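Local coordinates for protein uronate isomerase (Bacillus halodurans C-125, PDB 3HK8) that probably isomerises hexuronates such as D-glucuronate to their keto forms, at a zinc-binding active site within an amidohydrolase-type barrel, at residues H28-N33 with M142-F147; H166-L171 with P217-V222; G323-M328 with P351-A356. All coordinates share one frame; numbering follows the deposited sequence.

Contact 1: residues H28-N33 with M142-F147. With ZN (zinc ion), chain E; HDL (D-arabinohydroxamic acid), chain C.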
loop_
_atom_site.group_PDB
_atom_site.type_symbol
_atom_site.label_atom_id
_atom_site.label_comp_id
_atom_site.label_asym_id
_atom_site.label_seq_id
_atom_site.Cartn_x
_atom_site.Cartn_y
_atom_site.Cartn_z
ATOM N N HIS A 28 32.129 15.588 -16.020
ATOM C CA HIS A 28 31.283 16.406 -16.866
ATOM C C HIS A 28 32.213 17.381 -17.579
ATOM O O HIS A 28 31.886 18.552 -17.791
ATOM C CB HIS A 28 30.241 17.139 -16.016
ATOM C CG HIS A 28 29.258 16.216 -15.365
ATOM N ND1 HIS A 28 28.138 15.744 -16.015
ATOM C CD2 HIS A 28 29.272 15.613 -14.152
ATOM C CE1 HIS A 28 27.506 14.889 -15.232
ATOM N NE2 HIS A 28 28.174 14.790 -14.096
ATOM N N LEU A 29 33.393 16.874 -17.928
ATOM C CA LEU A 29 34.390 17.656 -18.645
ATOM C C LEU A 29 34.300 17.259 -20.110
ATOM O O LEU A 29 33.681 16.248 -20.448
ATOM C CB LEU A 29 35.796 17.363 -18.112
ATOM C CG LEU A 29 36.001 17.687 -16.630
ATOM C CD1 LEU A 29 37.443 17.392 -16.220
ATOM C CD2 LEU A 29 35.658 19.152 -16.386
ATOM N N PHE A 30 34.908 18.057 -20.978
ATOM C CA PHE A 30 34.887 17.778 -22.405
ATOM C C PHE A 30 36.253 18.015 -23.027
ATOM O O PHE A 30 37.033 18.838 -22.542
ATOM C CB PHE A 30 33.855 18.673 -23.098
ATOM C CG PHE A 30 32.433 18.359 -22.733
ATOM C CD1 PHE A 30 31.761 17.303 -23.342
ATOM C CD2 PHE A 30 31.764 19.118 -21.775
ATOM C CE1 PHE A 30 30.436 17.007 -23.004
ATOM C CE2 PHE A 30 30.440 18.831 -21.427
ATOM C CZ PHE A 30 29.776 17.771 -22.046
ATOM N N SER A 31 36.543 17.276 -24.095
ATOM C CA SER A 31 37.799 17.440 -24.816
ATOM C C SER A 31 37.850 18.929 -25.159
ATOM O O SER A 31 36.853 19.501 -25.597
ATOM C CB SER A 31 37.778 16.600 -26.092
ATOM O OG SER A 31 39.042 16.616 -26.721
ATOM N N PRO A 32 39.010 19.573 -24.963
ATOM C CA PRO A 32 39.153 21.004 -25.250
ATOM C C PRO A 32 38.687 21.451 -26.632
ATOM O O PRO A 32 38.170 22.561 -26.785
ATOM C CB PRO A 32 40.644 21.258 -25.006
ATOM C CG PRO A 32 41.264 19.933 -25.312
ATOM C CD PRO A 32 40.317 18.969 -24.659
ATOM N N ASN A 33 38.846 20.586 -27.627
ATOM C CA ASN A 33 38.442 20.914 -28.989
ATOM C C ASN A 33 36.925 20.920 -29.170
ATOM O O ASN A 33 36.430 21.304 -30.230
ATOM C CB ASN A 33 39.073 19.927 -29.979
ATOM C CG ASN A 33 38.537 18.519 -29.819
ATOM O OD1 ASN A 33 38.334 18.045 -28.703
ATOM N ND2 ASN A 33 38.318 17.837 -30.936
ATOM N N MET A 142 34.031 11.368 -20.243
ATOM C CA MET A 142 33.058 12.446 -20.366
ATOM C C MET A 142 31.652 11.900 -20.173
ATOM O O MET A 142 31.448 10.690 -20.085
ATOM C CB MET A 142 33.113 13.070 -21.780
ATOM C CG MET A 142 34.465 13.604 -22.266
ATOM S SD MET A 142 34.399 14.318 -23.975
ATOM C CE MET A 142 34.433 12.871 -24.912
ATOM N N THR A 143 30.693 12.815 -20.100
ATOM C CA THR A 143 29.273 12.479 -20.011
ATOM C C THR A 143 28.750 13.131 -21.297
ATOM O O THR A 143 28.693 14.362 -21.400
ATOM C CB THR A 143 28.574 13.128 -18.796
ATOM O OG1 THR A 143 29.071 12.544 -17.586
ATOM C CG2 THR A 143 27.062 12.900 -18.866
ATOM N N ASN A 144 28.396 12.312 -22.280
ATOM C CA ASN A 144 27.936 12.832 -23.558
ATOM C C ASN A 144 26.461 12.553 -23.814
ATOM O O ASN A 144 26.056 11.414 -24.042
ATOM C CB ASN A 144 28.807 12.237 -24.666
ATOM C CG ASN A 144 30.286 12.448 -24.400
ATOM O OD1 ASN A 144 30.816 13.548 -24.586
ATOM N ND2 ASN A 144 30.954 11.406 -23.929
ATOM N N ASP A 145 25.670 13.621 -23.777
ATOM C CA ASP A 145 24.230 13.543 -23.971
ATOM C C ASP A 145 23.820 14.006 -25.369
ATOM O O ASP A 145 23.831 15.197 -25.671
ATOM C CB ASP A 145 23.536 14.393 -22.900
ATOM C CG ASP A 145 22.032 14.460 -23.080
ATOM O OD1 ASP A 145 21.470 13.652 -23.855
ATOM O OD2 ASP A 145 21.408 15.324 -22.428
ATOM N N PRO A 146 23.445 13.056 -26.240
ATOM C CA PRO A 146 23.028 13.354 -27.616
ATOM C C PRO A 146 21.714 14.134 -27.708
ATOM O O PRO A 146 21.292 14.510 -28.799
ATOM C CB PRO A 146 22.920 11.968 -28.243
ATOM C CG PRO A 146 22.425 11.133 -27.091
ATOM C CD PRO A 146 23.316 11.615 -25.955
ATOM N N PHE A 147 21.071 14.372 -26.569
ATOM C CA PHE A 147 19.810 15.107 -26.546
ATOM C C PHE A 147 20.042 16.586 -26.287
ATOM O O PHE A 147 19.106 17.388 -26.327
ATOM C CB PHE A 147 18.882 14.518 -25.482
ATOM C CG PHE A 147 18.422 13.129 -25.798
ATOM C CD1 PHE A 147 17.448 12.912 -26.765
ATOM C CD2 PHE A 147 19.001 12.029 -25.172
ATOM C CE1 PHE A 147 17.060 11.619 -27.107
ATOM C CE2 PHE A 147 18.620 10.730 -25.507
ATOM C CZ PHE A 147 17.647 10.525 -26.478
HETATM ZN ZN ZN E . 27.889 13.279 -12.746
HETATM O O1A HDL C . 25.850 12.719 -13.293
HETATM C C1 HDL C . 24.941 13.239 -12.593
HETATM O O1B HDL C . 23.711 13.119 -12.807
HETATM C C2 HDL C . 25.346 14.087 -11.375
HETATM O O2 HDL C . 26.717 13.821 -11.048
HETATM C C3 HDL C . 25.126 15.594 -11.698
HETATM O O3 HDL C . 26.028 16.046 -12.707
HETATM C C4 HDL C . 25.282 16.564 -10.473
HETATM O O4 HDL C . 24.600 17.792 -10.712
HETATM C C5 HDL C . 26.754 16.915 -10.123
HETATM O O5 HDL C . 27.181 18.070 -10.158
HETATM N N6 HDL C . 27.558 15.902 -9.775
HETATM O O6 HDL C . 27.449 15.265 -8.578
HETATM O O HOH W 1 31.072 15.463 -19.968
#
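Leu29 O, which touches Met142 CG at 3.3 Å, also takes a hydrogen bond from water 1 at 2.8 Å, and that water accepts from Thr143 N at 2.7 Å. The water lies 3.3 Å above one face of the Phe30 ring, towards its rim, so the ring roofs this bridge. Phe30 also meets Met142 nearly at a right angle: SD approaches CD1 at 4.0 Å, an oblique Met-aromatic contact, and Ser31 N points a weak hydrogen bond at the same sulfur. Both segments follow parallel strands, 22-24 and 137-141, that neighbour each other, an arrangement consistent with the zinc-bearing end of an amidohydrolase barrel. The CB of His28 heads away from 142-147, but with CG beside the backbone N (chi1 -66°) the ring comes back against Thr143, whose OG1 sits over one face, 3.7 Å from His28 CE1. That hydroxyl is hydrogen-bonded to Thr27 O. With an alanine in place of Phe30, water 1 is likely to lose the ring over it and the Met142 sulfur its contact with CD1. At the far end of the His28 ring, NE2 binds the zinc ion at 2.0 Å, alongside His26 and Asp355, while the D-arabinohydroxamate adds O1A and O2.

Contact 2: residues H166-L171 with P217-V222; sequences HAALRL and PVYMAV. With HDL (D-arabinohydroxamic acid), chain C.
Arg170 and Ala221 pair across two parallel strands, and their CB atoms leave the sheet on the same face. From CB the arginine chain sets out with CG anti to the backbone N (chi1 179°), and a bend at chi2 (59°) lays CD 3.5 Å from Ala221 O; a second, at chi3, turns NE on, 4.3 Å from Ala221 CB. At the guanidinium, NH1 forms a salt bridge with Asp172, and NH2 donates in the guanidinium plane to zinc-bound O1A of the hydroxamate at 2.6 Å. This probably helps balance the negative charge of the ligand's C1 carboxylate. The two backbones form a parallel ladder in which Ala221 N donates to Leu169 O and Leu171 N to Ala221 O (both 2.8 Å); helix 198-215 lies in the connection between the strands, making a beta-alpha-beta crossover of the barrel. On the other face Leu169 and Met220 run side by side, CD2 of the leucine meeting CG of the methionine at 3.9 Å, and the same helix packs over Leu169. Just before the strands, Ala168 CB rests over one face of the Tyr219 ring in a CH-pi contact, and Tyr219 OH is hydrogen-bonded to Met25 O.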
loop_
_atom_site.group_PDB
_atom_site.type_symbol
_atom_site.label_atom_id
_atom_site.label_comp_id
_atom_site.label_asym_id
_atom_site.label_seq_id
_atom_site.Cartn_x
_atom_site.Cartn_y
_atom_site.Cartn_z
ATOM N N HIS A 166 37.507 10.052 -23.042
ATOM C CA HIS A 166 36.682 8.947 -23.513
ATOM C C HIS A 166 35.206 9.286 -23.415
ATOM O O HIS A 166 34.779 10.025 -22.525
ATOM C CB HIS A 166 36.992 7.682 -22.710
ATOM C CG HIS A 166 38.434 7.294 -22.762
ATOM N ND1 HIS A 166 39.374 7.820 -21.903
ATOM C CD2 HIS A 166 39.113 6.513 -23.633
ATOM C CE1 HIS A 166 40.571 7.382 -22.245
ATOM N NE2 HIS A 166 40.442 6.588 -23.292
ATOM N N ALA A 167 34.426 8.732 -24.329
ATOM C CA ALA A 167 32.999 8.997 -24.361
ATOM C C ALA A 167 32.165 8.012 -23.552
ATOM O O ALA A 167 32.530 6.852 -23.381
ATOM C CB ALA A 167 32.510 9.012 -25.814
ATOM N N ALA A 168 31.043 8.509 -23.046
ATOM C CA ALA A 168 30.088 7.709 -22.296
ATOM C C ALA A 168 28.730 8.224 -22.773
ATOM O O ALA A 168 28.455 9.428 -22.720
ATOM C CB ALA A 168 30.256 7.925 -20.792
ATOM N N LEU A 169 27.892 7.315 -23.258
ATOM C CA LEU A 169 26.577 7.674 -23.778
ATOM C C LEU A 169 25.528 7.863 -22.672
ATOM O O LEU A 169 25.003 6.888 -22.134
ATOM C CB LEU A 169 26.124 6.595 -24.776
ATOM C CG LEU A 169 24.752 6.713 -25.456
ATOM C CD1 LEU A 169 24.629 8.037 -26.212
ATOM C CD2 LEU A 169 24.575 5.544 -26.408
ATOM N N ARG A 170 25.233 9.120 -22.336
ATOM C CA ARG A 170 24.252 9.435 -21.301
ATOM C C ARG A 170 22.859 9.360 -21.909
ATOM O O ARG A 170 22.603 9.962 -22.952
ATOM C CB ARG A 170 24.510 10.828 -20.721
ATOM C CG ARG A 170 23.509 11.242 -19.638
ATOM C CD ARG A 170 23.497 10.272 -18.451
ATOM N NE ARG A 170 24.555 10.581 -17.505
ATOM C CZ ARG A 170 24.375 11.184 -16.328
ATOM N NH1 ARG A 170 23.163 11.541 -15.923
ATOM N NH2 ARG A 170 25.427 11.465 -15.571
ATOM N N LEU A 171 21.951 8.646 -21.246
ATOM C CA LEU A 171 20.608 8.458 -21.786
ATOM C C LEU A 171 19.391 8.922 -20.978
ATOM O O LEU A 171 18.270 8.492 -21.261
ATOM C CB LEU A 171 20.440 6.976 -22.127
ATOM C CG LEU A 171 21.446 6.469 -23.165
ATOM C CD1 LEU A 171 21.409 4.955 -23.229
ATOM C CD2 LEU A 171 21.129 7.091 -24.521
ATOM N N PRO A 217 31.576 4.654 -26.979
ATOM C CA PRO A 217 31.549 4.852 -25.528
ATOM C C PRO A 217 32.058 3.668 -24.720
ATOM O O PRO A 217 31.927 2.512 -25.135
ATOM C CB PRO A 217 30.075 5.117 -25.263
ATOM C CG PRO A 217 29.428 4.161 -26.190
ATOM C CD PRO A 217 30.223 4.337 -27.478
ATOM N N VAL A 218 32.632 3.962 -23.557
ATOM C CA VAL A 218 33.135 2.912 -22.682
ATOM C C VAL A 218 31.950 2.296 -21.934
ATOM O O VAL A 218 32.038 1.182 -21.420
ATOM C CB VAL A 218 34.201 3.460 -21.704
ATOM C CG1 VAL A 218 35.461 3.804 -22.483
ATOM C CG2 VAL A 218 33.685 4.703 -20.988
ATOM N N TYR A 219 30.840 3.029 -21.886
ATOM C CA TYR A 219 29.614 2.544 -21.260
ATOM C C TYR A 219 28.439 3.483 -21.532
ATOM O O TYR A 219 28.636 4.611 -21.975
ATOM C CB TYR A 219 29.806 2.351 -19.738
ATOM C CG TYR A 219 30.101 3.604 -18.935
ATOM C CD1 TYR A 219 29.107 4.552 -18.685
ATOM C CD2 TYR A 219 31.373 3.827 -18.402
ATOM C CE1 TYR A 219 29.371 5.691 -17.918
ATOM C CE2 TYR A 219 31.648 4.956 -17.644
ATOM C CZ TYR A 219 30.647 5.882 -17.403
ATOM O OH TYR A 219 30.921 6.992 -16.642
ATOM N N MET A 220 27.221 2.992 -21.317
ATOM C CA MET A 220 26.012 3.799 -21.491
ATOM C C MET A 220 25.587 4.092 -20.057
ATOM O O MET A 220 25.709 3.223 -19.193
ATOM C CB MET A 220 24.911 3.015 -22.226
ATOM C CG MET A 220 25.168 2.802 -23.724
ATOM S SD MET A 220 23.822 1.899 -24.579
ATOM C CE MET A 220 24.271 0.239 -24.228
ATOM N N ALA A 221 25.089 5.296 -19.796
ATOM C CA ALA A 221 24.710 5.661 -18.432
ATOM C C ALA A 221 23.384 6.398 -18.294
ATOM O O ALA A 221 22.864 6.959 -19.259
ATOM C CB ALA A 221 25.821 6.501 -17.814
ATOM N N VAL A 222 22.857 6.396 -17.071
ATOM C CA VAL A 222 21.605 7.074 -16.745
ATOM C C VAL A 222 21.531 7.317 -15.234
ATOM O O VAL A 222 22.017 6.502 -14.443
ATOM C CB VAL A 222 20.362 6.222 -17.159
ATOM C CG1 VAL A 222 20.297 4.948 -16.319
ATOM C CG2 VAL A 222 19.073 7.028 -16.970
HETATM O O1A HDL C . 25.850 12.719 -13.293
HETATM C C1 HDL C . 24.941 13.239 -12.593
HETATM O O1B HDL C . 23.711 13.119 -12.807
HETATM C C2 HDL C . 25.346 14.087 -11.375
HETATM O O2 HDL C . 26.717 13.821 -11.048
HETATM C C3 HDL C . 25.126 15.594 -11.698
HETATM O O3 HDL C . 26.028 16.046 -12.707
HETATM C C4 HDL C . 25.282 16.564 -10.473
HETATM O O4 HDL C . 24.600 17.792 -10.712
HETATM C C5 HDL C . 26.754 16.915 -10.123
HETATM O O5 HDL C . 27.181 18.070 -10.158
HETATM N N6 HDL C . 27.558 15.902 -9.775
HETATM O O6 HDL C . 27.449 15.265 -8.578
#

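Contact 3: residues G323-M328 with P351-A356; sequences GCWWFM and PQHSDA. With ZN (zinc ion), chain E; HDL (D-arabinohydroxamic acid), chain C; CO3 (carbonate ion), chain D.
Gly323 packs directly against the backbone of Pro351, its CA only 3.2 Å from Pro351 O in a CA-H...O contact. At positive phi and without a side chain, it lets the edge of the His353 ring close in, ND1 lying 3.5 Å from Gly323 CA. This is the tight part of the contact, and Gln352 OE1 ties it together. A bend at chi2 (66°) turns the amide oxygen back to accept from Cys324 N at 2.8 Å and, from the opposite face of its plane, from His353 N at 3.1 Å. Towards the ligand the direct grip gives way to water and bound groups. Water 2 lies over the centre of the His353 ring, close to Cys324 O and His353 O, while water 3 accepts from Trp326 N (2.6 Å) and donates to Asp355 OD2. The Asp355 carboxylate lies at the edge of the Trp325 ring, their planes 10° apart, with OD2 3.0 Å from CD1 of the indole. His353 NE2 also holds OD2, while OD1 binds the zinc ion at 2.0 Å, consistent with the metal-binding aspartate of amidohydrolase-type barrels. Trp325 NE1 makes an almost straight bond (177°) to the zinc-bound O2 of the hydroxamate, 2.9 Å away, and the indole of Trp326 covers the ligand with one face. Phe327 O is hydrogen-bonded to His307 of a neighbouring subunit. Both segments are loops flanking helix 331-345: Cys324 leans on Ile334 and Met337 of that helix, Ser354 on helix 361-386, and Trp325 on Met258 of strand 255-262.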
loop_
_atom_site.group_PDB
_atom_site.type_symbol
_atom_site.label_atom_id
_atom_site.label_comp_id
_atom_site.label_asym_id
_atom_site.label_seq_id
_atom_site.Cartn_x
_atom_site.Cartn_y
_atom_site.Cartn_z
ATOM N N GLY A 323 32.917 4.967 -7.010
ATOM C CA GLY A 323 32.844 6.259 -6.359
ATOM C C GLY A 323 31.968 6.572 -5.163
ATOM O O GLY A 323 31.218 5.745 -4.646
ATOM N N CYS A 324 32.128 7.809 -4.712
ATOM C CA CYS A 324 31.378 8.374 -3.601
ATOM C C CYS A 324 30.748 9.566 -4.292
ATOM O O CYS A 324 31.320 10.648 -4.381
ATOM C CB CYS A 324 32.333 8.785 -2.487
ATOM S SG CYS A 324 33.295 7.351 -1.913
ATOM N N TRP A 325 29.552 9.320 -4.804
ATOM C CA TRP A 325 28.813 10.279 -5.598
ATOM C C TRP A 325 28.086 11.463 -4.963
ATOM O O TRP A 325 27.282 11.302 -4.033
ATOM C CB TRP A 325 27.829 9.480 -6.464
ATOM C CG TRP A 325 27.017 10.269 -7.443
ATOM C CD1 TRP A 325 27.446 11.292 -8.237
ATOM C CD2 TRP A 325 25.651 10.024 -7.808
ATOM N NE1 TRP A 325 26.432 11.698 -9.082
ATOM C CE2 TRP A 325 25.321 10.935 -8.839
ATOM C CE3 TRP A 325 24.673 9.119 -7.364
ATOM C CZ2 TRP A 325 24.055 10.970 -9.435
ATOM C CZ3 TRP A 325 23.414 9.155 -7.955
ATOM C CH2 TRP A 325 23.117 10.077 -8.982
ATOM N N TRP A 326 28.403 12.653 -5.479
ATOM C CA TRP A 326 27.725 13.891 -5.105
ATOM C C TRP A 326 27.659 14.184 -3.601
ATOM O O TRP A 326 28.642 14.620 -2.996
ATOM C CB TRP A 326 26.313 13.795 -5.688
ATOM C CG TRP A 326 25.585 15.057 -6.015
ATOM C CD1 TRP A 326 25.767 16.300 -5.474
ATOM C CD2 TRP A 326 24.458 15.161 -6.890
ATOM N NE1 TRP A 326 24.812 17.170 -5.956
ATOM C CE2 TRP A 326 23.996 16.496 -6.827
ATOM C CE3 TRP A 326 23.787 14.248 -7.722
ATOM C CZ2 TRP A 326 22.891 16.945 -7.566
ATOM C CZ3 TRP A 326 22.683 14.696 -8.457
ATOM C CH2 TRP A 326 22.251 16.034 -8.369
ATOM N N PHE A 327 26.488 13.962 -3.007
ATOM C CA PHE A 327 26.301 14.202 -1.575
ATOM C C PHE A 327 27.092 13.212 -0.711
ATOM O O PHE A 327 27.202 13.396 0.500
ATOM C CB PHE A 327 24.810 14.145 -1.215
ATOM C CG PHE A 327 23.963 15.100 -2.015
ATOM C CD1 PHE A 327 24.282 16.461 -2.071
ATOM C CD2 PHE A 327 22.871 14.639 -2.738
ATOM C CE1 PHE A 327 23.519 17.351 -2.847
ATOM C CE2 PHE A 327 22.101 15.521 -3.518
ATOM C CZ PHE A 327 22.431 16.877 -3.569
ATOM N N MET A 328 27.629 12.166 -1.339
ATOM C CA MET A 328 28.447 11.168 -0.643
ATOM C C MET A 328 29.926 11.595 -0.694
ATOM O O MET A 328 30.760 11.091 0.063
ATOM C CB MET A 328 28.328 9.791 -1.327
ATOM C CG MET A 328 26.952 9.107 -1.271
ATOM S SD MET A 328 26.473 8.514 0.364
ATOM C CE MET A 328 25.734 9.982 0.992
ATOM N N PRO A 351 37.061 2.879 -6.083
ATOM C CA PRO A 351 36.821 3.823 -4.991
ATOM C C PRO A 351 36.309 5.226 -5.303
ATOM O O PRO A 351 35.481 5.760 -4.561
ATOM C CB PRO A 351 38.159 3.840 -4.240
ATOM C CG PRO A 351 39.161 3.470 -5.296
ATOM C CD PRO A 351 38.452 2.388 -6.060
ATOM N N GLN A 352 36.755 5.822 -6.400
ATOM C CA GLN A 352 36.320 7.177 -6.664
ATOM C C GLN A 352 36.324 7.632 -8.116
ATOM O O GLN A 352 36.941 7.010 -8.984
ATOM C CB GLN A 352 37.194 8.129 -5.829
ATOM C CG GLN A 352 36.782 9.593 -5.845
ATOM C CD GLN A 352 35.431 9.835 -5.175
ATOM O OE1 GLN A 352 34.410 9.268 -5.579
ATOM N NE2 GLN A 352 35.423 10.684 -4.152
ATOM N N HIS A 353 35.593 8.721 -8.350
ATOM C CA HIS A 353 35.505 9.402 -9.636
ATOM C C HIS A 353 35.326 10.858 -9.191
ATOM O O HIS A 353 34.867 11.100 -8.076
ATOM C CB HIS A 353 34.308 8.914 -10.475
ATOM C CG HIS A 353 32.969 9.293 -9.924
ATOM N ND1 HIS A 353 32.282 8.507 -9.020
ATOM C CD2 HIS A 353 32.187 10.375 -10.151
ATOM C CE1 HIS A 353 31.135 9.091 -8.715
ATOM N NE2 HIS A 353 31.052 10.224 -9.389
ATOM N N SER A 354 35.686 11.822 -10.032
ATOM C CA SER A 354 35.583 13.228 -9.636
ATOM C C SER A 354 34.240 13.899 -9.888
ATOM O O SER A 354 33.814 14.738 -9.096
ATOM C CB SER A 354 36.656 14.059 -10.336
ATOM O OG SER A 354 36.322 14.241 -11.705
ATOM N N ASP A 355 33.583 13.539 -10.990
ATOM C CA ASP A 355 32.313 14.148 -11.357
ATOM C C ASP A 355 32.572 15.633 -11.629
ATOM O O ASP A 355 31.672 16.463 -11.511
ATOM C CB ASP A 355 31.304 14.013 -10.214
ATOM C CG ASP A 355 29.948 13.532 -10.694
ATOM O OD1 ASP A 355 29.433 14.087 -11.688
ATOM O OD2 ASP A 355 29.400 12.596 -10.076
ATOM N N ALA A 356 33.806 15.962 -11.996
ATOM C CA ALA A 356 34.178 17.351 -12.240
ATOM C C ALA A 356 33.365 18.036 -13.338
ATOM O O ALA A 356 33.163 17.478 -14.419
ATOM C CB ALA A 356 35.664 17.444 -12.561
HETATM ZN ZN ZN E . 27.889 13.279 -12.746
HETATM O O1A HDL C . 25.850 12.719 -13.293
HETATM C C1 HDL C . 24.941 13.239 -12.593
HETATM O O1B HDL C . 23.711 13.119 -12.807
HETATM C C2 HDL C . 25.346 14.087 -11.375
HETATM O O2 HDL C . 26.717 13.821 -11.048
HETATM C C3 HDL C . 25.126 15.594 -11.698
HETATM O O3 HDL C . 26.028 16.046 -12.707
HETATM C C4 HDL C . 25.282 16.564 -10.473
HETATM O O4 HDL C . 24.600 17.792 -10.712
HETATM C C5 HDL C . 26.754 16.915 -10.123
HETATM O O5 HDL C . 27.181 18.070 -10.158
HETATM N N6 HDL C . 27.558 15.902 -9.775
HETATM O O6 HDL C . 27.449 15.265 -8.578
HETATM C C CO3 D . 24.012 20.764 -4.554
HETATM O O1 CO3 D . 23.532 20.803 -3.344
HETATM O O2 CO3 D . 24.696 21.777 -5.013
HETATM O O3 CO3 D . 23.784 19.728 -5.316
HETATM O O HOH W 2 32.610 11.391 -6.661
HETATM O O HOH W 3 30.234 12.983 -7.347
#

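The three contacts gather around one zinc and the bound D-arabinohydroxamate. Contacts 1 and 2 are neighbours, with centres about 10 Å apart, and probable backbone hydrogen bonds join them: Met142 N to His166 O at 2.8 Å and Asn144 N to Ala168 O at 2.9 Å. Contact 3 has its centre about 18 Å from that of contact 1, yet His28 N meets Ala356 O at 2.7 Å, and both contacts supply zinc ligands. Contacts 2 and 3 do not touch, their nearest atoms being about 6 Å apart; the hydroxamate spans them. His49, Tyr50 and Arg357 also hydrogen-bond to the hydroxamate.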